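Local coordinates for adhesion G-protein coupled receptor G6 (Danio rerio, PDB 6V55) that probably acts as a cell-surface adhesion receptor that couples extracellular contacts to G-protein signalling, with a role in myelination, at residues T706-H720 and D755-L768. Residues are numbered along the deposited sequence; the frame is centred on the assembly and turned at random.
With NAG (2-acetamido-2-deoxy-beta-D-glucopyranose), chain M.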
ATOM      1  N   THR A 706     -39.152 -26.096 -29.902  1.00 24.04           N
ATOM      2  CA  THR A 706     -40.196 -26.089 -28.879  1.00 24.59           C
ATOM      3  C   THR A 706     -41.257 -27.129 -29.214  1.00 23.11           C
ATOM      4  O   THR A 706     -41.761 -27.157 -30.338  1.00 23.49           O
ATOM      5  CB  THR A 706     -40.845 -24.705 -28.768  1.00 24.66           C
ATOM      6  OG1 THR A 706     -39.818 -23.706 -28.763  1.00 30.95           O
ATOM      7  CG2 THR A 706     -41.659 -24.580 -27.483  1.00 19.31           C
ATOM      8  N   ILE A 707     -41.586 -27.981 -28.248  1.00 20.79           N
ATOM      9  CA  ILE A 707     -42.662 -28.953 -28.415  1.00 19.23           C
ATOM     10  C   ILE A 707     -43.956 -28.249 -28.069  1.00 22.65           C
ATOM     11  O   ILE A 707     -44.076 -27.726 -26.966  1.00 21.87           O
ATOM     12  CB  ILE A 707     -42.461 -30.167 -27.506  1.00 19.90           C
ATOM     13  CG1 ILE A 707     -41.108 -30.835 -27.786  1.00 20.11           C
ATOM     14  CG2 ILE A 707     -43.638 -31.103 -27.667  1.00 23.14           C
ATOM     15  CD1 ILE A 707     -40.970 -32.203 -27.138  1.00 23.00           C
ATOM     16  N   LYS A 708     -44.917 -28.222 -29.000  1.00 24.76           N
ATOM     17  CA  LYS A 708     -46.110 -27.402 -28.863  1.00 21.97           C
ATOM     18  C   LYS A 708     -47.348 -28.281 -28.825  1.00 25.64           C
ATOM     19  O   LYS A 708     -47.309 -29.441 -29.265  1.00 25.61           O
ATOM     20  CB  LYS A 708     -46.243 -26.395 -30.005  1.00 20.25           C
ATOM     21  CG  LYS A 708     -45.191 -25.320 -29.958  1.00 25.82           C
ATOM     22  CD  LYS A 708     -45.421 -24.220 -30.982  1.00 34.33           C
ATOM     23  CE  LYS A 708     -44.247 -23.238 -30.960  1.00 37.78           C
ATOM     24  NZ  LYS A 708     -44.295 -22.225 -32.062  1.00 41.56           N
ATOM     25  N   ASN A 709     -48.435 -27.697 -28.269  1.00 27.09           N
ATOM     26  CA  ASN A 709     -49.801 -28.249 -28.304  1.00 34.72           C
ATOM     27  C   ASN A 709     -49.881 -29.661 -27.729  1.00 34.82           C
ATOM     28  O   ASN A 709     -50.372 -30.583 -28.382  1.00 34.53           O
ATOM     29  CB  ASN A 709     -50.388 -28.213 -29.725  1.00 38.74           C
ATOM     30  CG  ASN A 709     -50.840 -26.795 -30.155  1.00 47.30           C
ATOM     31  OD1 ASN A 709     -51.652 -26.142 -29.480  1.00 51.02           O
ATOM     32  ND2 ASN A 709     -50.329 -26.333 -31.291  1.00 49.02           N
ATOM     33  N   LEU A 710     -49.346 -29.828 -26.521  1.00 34.24           N
ATOM     34  CA  LEU A 710     -49.333 -31.140 -25.886  1.00 35.91           C
ATOM     35  C   LEU A 710     -50.743 -31.543 -25.441  1.00 38.26           C
ATOM     36  O   LEU A 710     -51.613 -30.700 -25.195  1.00 40.17           O
ATOM     37  CB  LEU A 710     -48.375 -31.150 -24.687  1.00 31.13           C
ATOM     38  CG  LEU A 710     -46.876 -30.943 -24.919  1.00 26.28           C
ATOM     39  CD1 LEU A 710     -46.244 -30.259 -23.719  1.00 19.29           C
ATOM     40  CD2 LEU A 710     -46.200 -32.285 -25.185  1.00 27.01           C
ATOM     41  N   GLN A 711     -50.975 -32.854 -25.360  1.00 37.84           N
ATOM     42  CA  GLN A 711     -52.272 -33.334 -24.892  1.00 41.84           C
ATOM     43  C   GLN A 711     -52.318 -33.417 -23.368  1.00 41.79           C
ATOM     44  O   GLN A 711     -53.381 -33.205 -22.767  1.00 42.37           O
ATOM     45  CB  GLN A 711     -52.579 -34.692 -25.533  1.00 48.52           C
ATOM     46  CG  GLN A 711     -53.941 -35.318 -25.203  1.00 54.97           C
ATOM     47  CD  GLN A 711     -53.854 -36.831 -25.099  1.00 57.85           C
ATOM     48  OE1 GLN A 711     -53.467 -37.504 -26.056  1.00 58.16           O
ATOM     49  NE2 GLN A 711     -54.163 -37.368 -23.916  1.00 59.56           N
ATOM     50  N   ASP A 712     -51.178 -33.712 -22.729  1.00 41.24           N
ATOM     51  CA  ASP A 712     -51.010 -33.643 -21.280  1.00 40.41           C
ATOM     52  C   ASP A 712     -49.967 -32.594 -20.946  1.00 38.32           C
ATOM     53  O   ASP A 712     -48.865 -32.630 -21.509  1.00 35.06           O
ATOM     54  CB  ASP A 712     -50.577 -34.986 -20.692  1.00 41.65           C
ATOM     55  CG  ASP A 712     -51.435 -36.119 -21.158  1.00 46.51           C
ATOM     56  OD1 ASP A 712     -50.853 -37.142 -21.582  1.00 49.67           O
ATOM     57  OD2 ASP A 712     -52.683 -35.983 -21.116  1.00 46.72           O
ATOM     58  N   PRO A 713     -50.252 -31.681 -20.026  1.00 35.42           N
ATOM     59  CA  PRO A 713     -49.398 -30.505 -19.855  1.00 32.44           C
ATOM     60  C   PRO A 713     -48.111 -30.802 -19.093  1.00 34.08           C
ATOM     61  O   PRO A 713     -47.937 -31.853 -18.480  1.00 38.82           O
ATOM     62  CB  PRO A 713     -50.288 -29.549 -19.060  1.00 32.40           C
ATOM     63  CG  PRO A 713     -51.172 -30.465 -18.256  1.00 31.77           C
ATOM     64  CD  PRO A 713     -51.422 -31.659 -19.127  1.00 32.66           C
ATOM     65  N   VAL A 714     -47.188 -29.845 -19.188  1.00 30.42           N
ATOM     66  CA  VAL A 714     -46.019 -29.783 -18.322  1.00 28.30           C
ATOM     67  C   VAL A 714     -46.438 -29.156 -17.004  1.00 30.25           C
ATOM     68  O   VAL A 714     -47.021 -28.066 -16.986  1.00 31.88           O
ATOM     69  CB  VAL A 714     -44.904 -28.959 -18.981  1.00 24.49           C
ATOM     70  CG1 VAL A 714     -43.610 -29.117 -18.230  1.00 24.72           C
ATOM     71  CG2 VAL A 714     -44.717 -29.395 -20.406  1.00 23.66           C
ATOM     72  N   ARG A 715     -46.141 -29.826 -15.898  1.00 28.40           N
ATOM     73  CA  ARG A 715     -46.399 -29.249 -14.584  1.00 30.71           C
ATOM     74  C   ARG A 715     -45.189 -28.404 -14.198  1.00 30.35           C
ATOM     75  O   ARG A 715     -44.112 -28.938 -13.922  1.00 34.05           O
ATOM     76  CB  ARG A 715     -46.676 -30.345 -13.556  1.00 33.45           C
ATOM     77  CG  ARG A 715     -47.402 -29.882 -12.295  1.00 35.84           C
ATOM     78  CD  ARG A 715     -47.216 -30.914 -11.207  1.00 40.82           C
ATOM     79  NE  ARG A 715     -47.825 -30.551  -9.930  1.00 48.76           N
ATOM     80  CZ  ARG A 715     -47.157 -30.040  -8.892  1.00 53.07           C
ATOM     81  NH1 ARG A 715     -45.845 -29.820  -8.967  1.00 48.03           N
ATOM     82  NH2 ARG A 715     -47.810 -29.761  -7.767  1.00 58.31           N
ATOM     83  N   ILE A 716     -45.356 -27.083 -14.207  1.00 26.88           N
ATOM     84  CA  ILE A 716     -44.316 -26.150 -13.784  1.00 25.61           C
ATOM     85  C   ILE A 716     -44.754 -25.545 -12.461  1.00 31.11           C
ATOM     86  O   ILE A 716     -45.763 -24.832 -12.403  1.00 37.01           O
ATOM     87  CB  ILE A 716     -44.085 -25.038 -14.821  1.00 23.69           C
ATOM     88  CG1 ILE A 716     -43.880 -25.615 -16.231  1.00 23.50           C
ATOM     89  CG2 ILE A 716     -42.982 -24.064 -14.362  1.00 17.61           C
ATOM     90  CD1 ILE A 716     -42.477 -25.955 -16.570  1.00 22.93           C
ATOM     91  N   GLU A 717     -44.006 -25.819 -11.402  1.00 31.11           N
ATOM     92  CA  GLU A 717     -44.285 -25.256 -10.086  1.00 36.39           C
ATOM     93  C   GLU A 717     -43.136 -24.334  -9.731  1.00 30.87           C
ATOM     94  O   GLU A 717     -41.985 -24.771  -9.729  1.00 30.15           O
ATOM     95  CB  GLU A 717     -44.442 -26.356  -9.025  1.00 45.01           C
ATOM     96  CG  GLU A 717     -44.321 -25.874  -7.567  1.00 51.99           C
ATOM     97  CD  GLU A 717     -44.273 -27.022  -6.557  1.00 60.33           C
ATOM     98  OE1 GLU A 717     -44.956 -28.054  -6.789  1.00 63.89           O
ATOM     99  OE2 GLU A 717     -43.549 -26.890  -5.536  1.00 61.37           O
ATOM    100  N   ILE A 718     -43.427 -23.058  -9.480  1.00 27.19           N
ATOM    101  CA  ILE A 718     -42.396 -22.114  -9.055  1.00 29.38           C
ATOM    102  C   ILE A 718     -42.800 -21.511  -7.718  1.00 34.38           C
ATOM    103  O   ILE A 718     -43.966 -21.155  -7.512  1.00 37.34           O
ATOM    104  CB  ILE A 718     -42.115 -20.990 -10.082  1.00 26.11           C
ATOM    105  CG1 ILE A 718     -42.280 -21.462 -11.523  1.00 20.78           C
ATOM    106  CG2 ILE A 718     -40.692 -20.510  -9.927  1.00 26.52           C
ATOM    107  CD1 ILE A 718     -42.246 -20.365 -12.519  1.00 20.30           C
ATOM    108  N   ALA A 719     -41.830 -21.403  -6.812  1.00 36.61           N
ATOM    109  CA  ALA A 719     -42.024 -20.727  -5.539  1.00 34.81           C
ATOM    110  C   ALA A 719     -42.093 -19.223  -5.746  1.00 39.12           C
ATOM    111  O   ALA A 719     -41.386 -18.668  -6.591  1.00 41.33           O
ATOM    112  CB  ALA A 719     -40.884 -21.057  -4.583  1.00 28.38           C
ATOM    113  N   HIS A 720     -42.949 -18.564  -4.964  1.00 40.57           N
ATOM    114  CA  HIS A 720     -43.082 -17.117  -5.025  1.00 38.87           C
ATOM    115  C   HIS A 720     -41.875 -16.436  -4.398  1.00 40.63           C
ATOM    116  O   HIS A 720     -41.130 -17.027  -3.610  1.00 43.11           O
ATOM    117  CB  HIS A 720     -44.336 -16.663  -4.297  1.00 39.59           C
ATOM    118  CG  HIS A 720     -45.593 -17.252  -4.842  1.00 48.04           C
ATOM    119  ND1 HIS A 720     -46.730 -17.407  -4.080  1.00 52.99           N
ATOM    120  CD2 HIS A 720     -45.898 -17.717  -6.076  1.00 49.94           C
ATOM    121  CE1 HIS A 720     -47.686 -17.940  -4.822  1.00 52.70           C
ATOM    122  NE2 HIS A 720     -47.208 -18.132  -6.038  1.00 50.86           N
ATOM    123  N   ASP A 755     -53.185 -26.845  -7.207  1.00 63.91           N
ATOM    124  CA  ASP A 755     -52.346 -27.021  -6.031  1.00 64.38           C
ATOM    125  C   ASP A 755     -51.712 -25.728  -5.538  1.00 62.22           C
ATOM    126  O   ASP A 755     -50.842 -25.777  -4.660  1.00 61.31           O
ATOM    127  CB  ASP A 755     -51.239 -28.025  -6.334  1.00 68.46           C
ATOM    128  CG  ASP A 755     -51.781 -29.363  -6.729  1.00 75.47           C
ATOM    129  OD1 ASP A 755     -51.682 -29.696  -7.935  1.00 74.83           O
ATOM    130  OD2 ASP A 755     -52.321 -30.063  -5.836  1.00 80.08           O
ATOM    131  N   SER A 756     -52.103 -24.581  -6.086  1.00 60.36           N
ATOM    132  CA  SER A 756     -51.390 -23.343  -5.808  1.00 54.83           C
ATOM    133  C   SER A 756     -51.871 -22.736  -4.496  1.00 54.25           C
ATOM    134  O   SER A 756     -53.075 -22.643  -4.242  1.00 56.97           O
ATOM    135  CB  SER A 756     -51.573 -22.360  -6.962  1.00 50.49           C
ATOM    136  OG  SER A 756     -51.572 -23.046  -8.204  1.00 46.36           O
ATOM    137  N   ASN A 757     -50.924 -22.336  -3.656  1.00 53.62           N
ATOM    138  CA  ASN A 757     -51.266 -21.656  -2.416  1.00 59.47           C
ATOM    139  C   ASN A 757     -50.634 -20.267  -2.389  1.00 64.95           C
ATOM    140  O   ASN A 757     -50.403 -19.664  -3.443  1.00 68.13           O
ATOM    141  CB  ASN A 757     -50.820 -22.489  -1.216  1.00 59.38           C
ATOM    142  CG  ASN A 757     -49.434 -23.074  -1.403  1.00 57.71           C
ATOM    143  OD1 ASN A 757     -48.441 -22.349  -1.420  1.00 56.84           O
ATOM    144  ND2 ASN A 757     -49.359 -24.391  -1.542  1.00 57.57           N
ATOM    145  N   SER A 758     -50.354 -19.744  -1.194  1.00 65.84           N
ATOM    146  CA  SER A 758     -49.757 -18.417  -1.075  1.00 65.35           C
ATOM    147  C   SER A 758     -48.240 -18.436  -1.230  1.00 63.05           C
ATOM    148  O   SER A 758     -47.638 -17.373  -1.434  1.00 59.18           O
ATOM    149  CB  SER A 758     -50.144 -17.792   0.269  1.00 66.19           C
ATOM    150  OG  SER A 758     -50.243 -18.760   1.295  1.00 67.65           O
ATOM    151  N   ASN A 759     -47.621 -19.615  -1.150  1.00 64.65           N
ATOM    152  CA  ASN A 759     -46.177 -19.786  -1.259  1.00 64.18           C
ATOM    153  C   ASN A 759     -45.713 -20.203  -2.649  1.00 60.22           C
ATOM    154  O   ASN A 759     -44.629 -19.790  -3.077  1.00 61.39           O
ATOM    155  CB  ASN A 759     -45.692 -20.849  -0.267  1.00 69.37           C
ATOM    156  CG  ASN A 759     -45.795 -20.411   1.174  1.00 76.28           C
ATOM    157  OD1 ASN A 759     -46.687 -19.655   1.559  1.00 74.72           O
ATOM    158  ND2 ASN A 759     -44.862 -20.895   1.981  1.00 87.67           N
ATOM    159  N   ARG A 760     -46.491 -21.029  -3.345  1.00 55.32           N
ATOM    160  CA  ARG A 760     -46.129 -21.578  -4.642  1.00 50.50           C
ATOM    161  C   ARG A 760     -47.255 -21.310  -5.634  1.00 49.25           C
ATOM    162  O   ARG A 760     -48.393 -21.021  -5.253  1.00 53.68           O
ATOM    163  CB  ARG A 760     -45.876 -23.088  -4.547  1.00 53.41           C
ATOM    164  CG  ARG A 760     -47.131 -23.844  -4.101  1.00 62.60           C
ATOM    165  CD  ARG A 760     -47.201 -25.268  -4.605  1.00 66.66           C
ATOM    166  NE  ARG A 760     -47.872 -26.131  -3.640  1.00 70.86           N
ATOM    167  CZ  ARG A 760     -47.903 -27.455  -3.719  1.00 74.83           C
ATOM    168  NH1 ARG A 760     -47.296 -28.074  -4.723  1.00 72.93           N
ATOM    169  NH2 ARG A 760     -48.534 -28.160  -2.789  1.00 80.33           N
ATOM    170  N   THR A 761     -46.927 -21.383  -6.922  1.00 43.66           N
ATOM    171  CA  THR A 761     -47.938 -21.471  -7.967  1.00 40.58           C
ATOM    172  C   THR A 761     -47.585 -22.661  -8.845  1.00 37.11           C
ATOM    173  O   THR A 761     -46.408 -22.867  -9.161  1.00 31.91           O
ATOM    174  CB  THR A 761     -48.026 -20.173  -8.784  1.00 41.43           C
ATOM    175  OG1 THR A 761     -48.309 -19.088  -7.899  1.00 44.84           O
ATOM    176  CG2 THR A 761     -49.158 -20.228  -9.831  1.00 39.11           C
ATOM    177  N   VAL A 762     -48.591 -23.472  -9.181  1.00 38.08           N
ATOM    178  CA  VAL A 762     -48.444 -24.584 -10.111  1.00 37.36           C
ATOM    179  C   VAL A 762     -49.065 -24.182 -11.444  1.00 38.79           C
ATOM    180  O   VAL A 762     -50.213 -23.727 -11.491  1.00 38.57           O
ATOM    181  CB  VAL A 762     -49.095 -25.860  -9.547  1.00 38.08           C
ATOM    182  CG1 VAL A 762     -49.162 -26.968 -10.596  1.00 36.34           C
ATOM    183  CG2 VAL A 762     -48.326 -26.338  -8.326  1.00 38.08           C
ATOM    184  N   CYS A 763     -48.296 -24.323 -12.523  1.00 40.46           N
ATOM    185  CA  CYS A 763     -48.768 -24.092 -13.882  1.00 40.71           C
ATOM    186  C   CYS A 763     -48.832 -25.387 -14.668  1.00 39.59           C
ATOM    187  O   CYS A 763     -47.911 -26.216 -14.617  1.00 39.21           O
ATOM    188  CB  CYS A 763     -47.853 -23.147 -14.650  1.00 41.25           C
ATOM    189  SG  CYS A 763     -47.598 -21.661 -13.793  1.00 44.27           S
ATOM    190  N   LEU A 764     -49.895 -25.515 -15.436  1.00 38.10           N
ATOM    191  CA  LEU A 764     -50.018 -26.526 -16.471  1.00 36.13           C
ATOM    192  C   LEU A 764     -49.915 -25.769 -17.790  1.00 35.08           C
ATOM    193  O   LEU A 764     -50.826 -25.016 -18.148  1.00 35.55           O
ATOM    194  CB  LEU A 764     -51.336 -27.281 -16.320  1.00 38.73           C
ATOM    195  CG  LEU A 764     -51.675 -27.689 -14.875  1.00 35.94           C
ATOM    196  CD1 LEU A 764     -53.087 -28.247 -14.763  1.00 35.39           C
ATOM    197  CD2 LEU A 764     -50.649 -28.670 -14.293  1.00 31.00           C
ATOM    198  N   CYS A 765     -48.775 -25.913 -18.471  1.00 35.86           N
ATOM    199  CA  CYS A 765     -48.555 -25.336 -19.794  1.00 33.44           C
ATOM    200  C   CYS A 765     -48.554 -26.455 -20.830  1.00 32.98           C
ATOM    201  O   CYS A 765     -48.075 -27.556 -20.555  1.00 33.79           O
ATOM    202  CB  CYS A 765     -47.241 -24.542 -19.855  1.00 25.13           C
ATOM    203  SG  CYS A 765     -47.262 -23.075 -18.791  0.49 26.62           S
ATOM    204  N   ASN A 766     -49.099 -26.177 -22.014  1.00 34.20           N
ATOM    205  CA  ASN A 766     -49.240 -27.190 -23.054  1.00 37.68           C
ATOM    206  C   ASN A 766     -48.078 -27.193 -24.034  1.00 34.38           C
ATOM    207  O   ASN A 766     -48.176 -27.834 -25.083  1.00 38.05           O
ATOM    208  CB  ASN A 766     -50.578 -27.011 -23.801  1.00 45.28           C
ATOM    209  CG  ASN A 766     -50.605 -25.782 -24.724  1.00 52.10           C
ATOM    210  OD1 ASN A 766     -49.899 -24.794 -24.507  1.00 53.58           O
ATOM    211  ND2 ASN A 766     -51.465 -25.835 -25.742  1.00 54.52           N
ATOM    212  N   HIS A 767     -47.015 -26.446 -23.744  1.00 32.06           N
ATOM    213  CA  HIS A 767     -45.834 -26.430 -24.589  1.00 27.86           C
ATOM    214  C   HIS A 767     -44.575 -26.375 -23.730  1.00 27.88           C
ATOM    215  O   HIS A 767     -44.611 -25.953 -22.574  1.00 29.82           O
ATOM    216  CB  HIS A 767     -45.860 -25.260 -25.594  1.00 25.36           C
ATOM    217  CG  HIS A 767     -45.807 -23.909 -24.956  1.00 31.11           C
ATOM    218  ND1 HIS A 767     -46.925 -23.287 -24.442  1.00 33.62           N
ATOM    219  CD2 HIS A 767     -44.775 -23.055 -24.753  1.00 32.92           C
ATOM    220  CE1 HIS A 767     -46.586 -22.110 -23.948  1.00 34.06           C
ATOM    221  NE2 HIS A 767     -45.286 -21.943 -24.126  1.00 33.19           N
ATOM    222  N   LEU A 768     -43.456 -26.821 -24.293  1.00 28.44           N
ATOM    223  CA  LEU A 768     -42.194 -26.816 -23.541  1.00 27.65           C
ATOM    224  C   LEU A 768     -40.973 -26.344 -24.356  1.00 30.28           C
ATOM    225  O   LEU A 768     -40.561 -26.941 -25.354  1.00 32.29           O
ATOM    226  CB  LEU A 768     -41.904 -28.201 -22.962  1.00 21.30           C
ATOM    227  CG  LEU A 768     -40.573 -28.123 -22.215  1.00 17.32           C
ATOM    228  CD1 LEU A 768     -40.746 -27.444 -20.854  1.00 18.36           C
ATOM    229  CD2 LEU A 768     -39.933 -29.482 -22.105  1.00 15.13           C
TER
HETATM  230  C1  NAG M 911     -44.744 -20.646   3.401  1.00 68.87           C
HETATM  231  C2  NAG M 911     -44.191 -19.275   3.844  1.00 74.93           C
HETATM  232  C3  NAG M 911     -43.996 -19.260   5.369  1.00 72.84           C
HETATM  233  C4  NAG M 911     -45.265 -19.688   6.108  1.00 75.69           C
HETATM  234  C5  NAG M 911     -45.820 -21.009   5.556  1.00 74.84           C
HETATM  235  C6  NAG M 911     -47.170 -21.379   6.132  1.00 73.30           C
HETATM  236  C7  NAG M 911     -42.811 -17.964   2.267  1.00 79.61           C
HETATM  237  C8  NAG M 911     -41.433 -17.768   1.700  1.00 77.85           C
HETATM  238  N2  NAG M 911     -42.941 -18.948   3.169  1.00 79.62           N
HETATM  239  O3  NAG M 911     -43.604 -17.952   5.773  1.00 69.15           O
HETATM  240  O4  NAG M 911     -44.976 -19.869   7.491  1.00 78.46           O
HETATM  241  O5  NAG M 911     -45.985 -20.933   4.128  1.00 73.02           O
HETATM  242  O6  NAG M 911     -47.811 -22.384   5.357  1.00 71.29           O
HETATM  243  O7  NAG M 911     -43.765 -17.267   1.916  1.00 79.10           O
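Ile716 and Cys763 project side by side from the same face of the sheet, Ile716 CB to Cys763 CB 4.2 Å, a hydrogen-bonded pair of antiparallel strands 714-719 and 760-765. From the same face the Val714 side chain meets that of Leu768, just past the strand, at about a right angle, Val714 CG2 to Leu768 CB 4.0 Å. Strand 697-701 helps cover this side through Val698, and the bound peptide packs on Ile716, Cys763 and Cys765; disulfides tie the two cysteines to Cys731 and Cys750. On the other face, Pro713 CB lies beside Leu764 CB at 3.7 Å, and Val762 carries the Arg715 side chain. With CG anti to the backbone N (chi1 -160°) and an extended chain, Arg715 runs obliquely across Val762, whose methyls touch one guanidinium face.

Beyond this apolar footing, Glu717 OE1 accepts from Arg715 NH1 at 2.9 Å on its anti side, while Arg760 NH1 adds a weak, bent bond of 3.1 Å (132°). Asp755 OD1 is a long salt-bridge partner of Arg715 NH2. A glutamine in place of Glu717 would probably leave the two guanidinium groups, 3.5 Å apart at Arg715 NH2 and Arg760 NH1, without the negative charge they share.

At one end, His720 ND1 donates its N-H to Ser758 O at 2.8 Å, in the ring plane but above the carbonyl plane, beside the glycosylated Asn759. At the other, Leu768 N donates to Ile707 O at 2.9 Å and Ile707 N to Leu768 O. These backbone bonds, with Leu710 N to Asn766 O, probably hold the His-Leu end of the GPS motif in place, consistent with a GAIN domain cleaved after Leu768 that retains its tethered agonist.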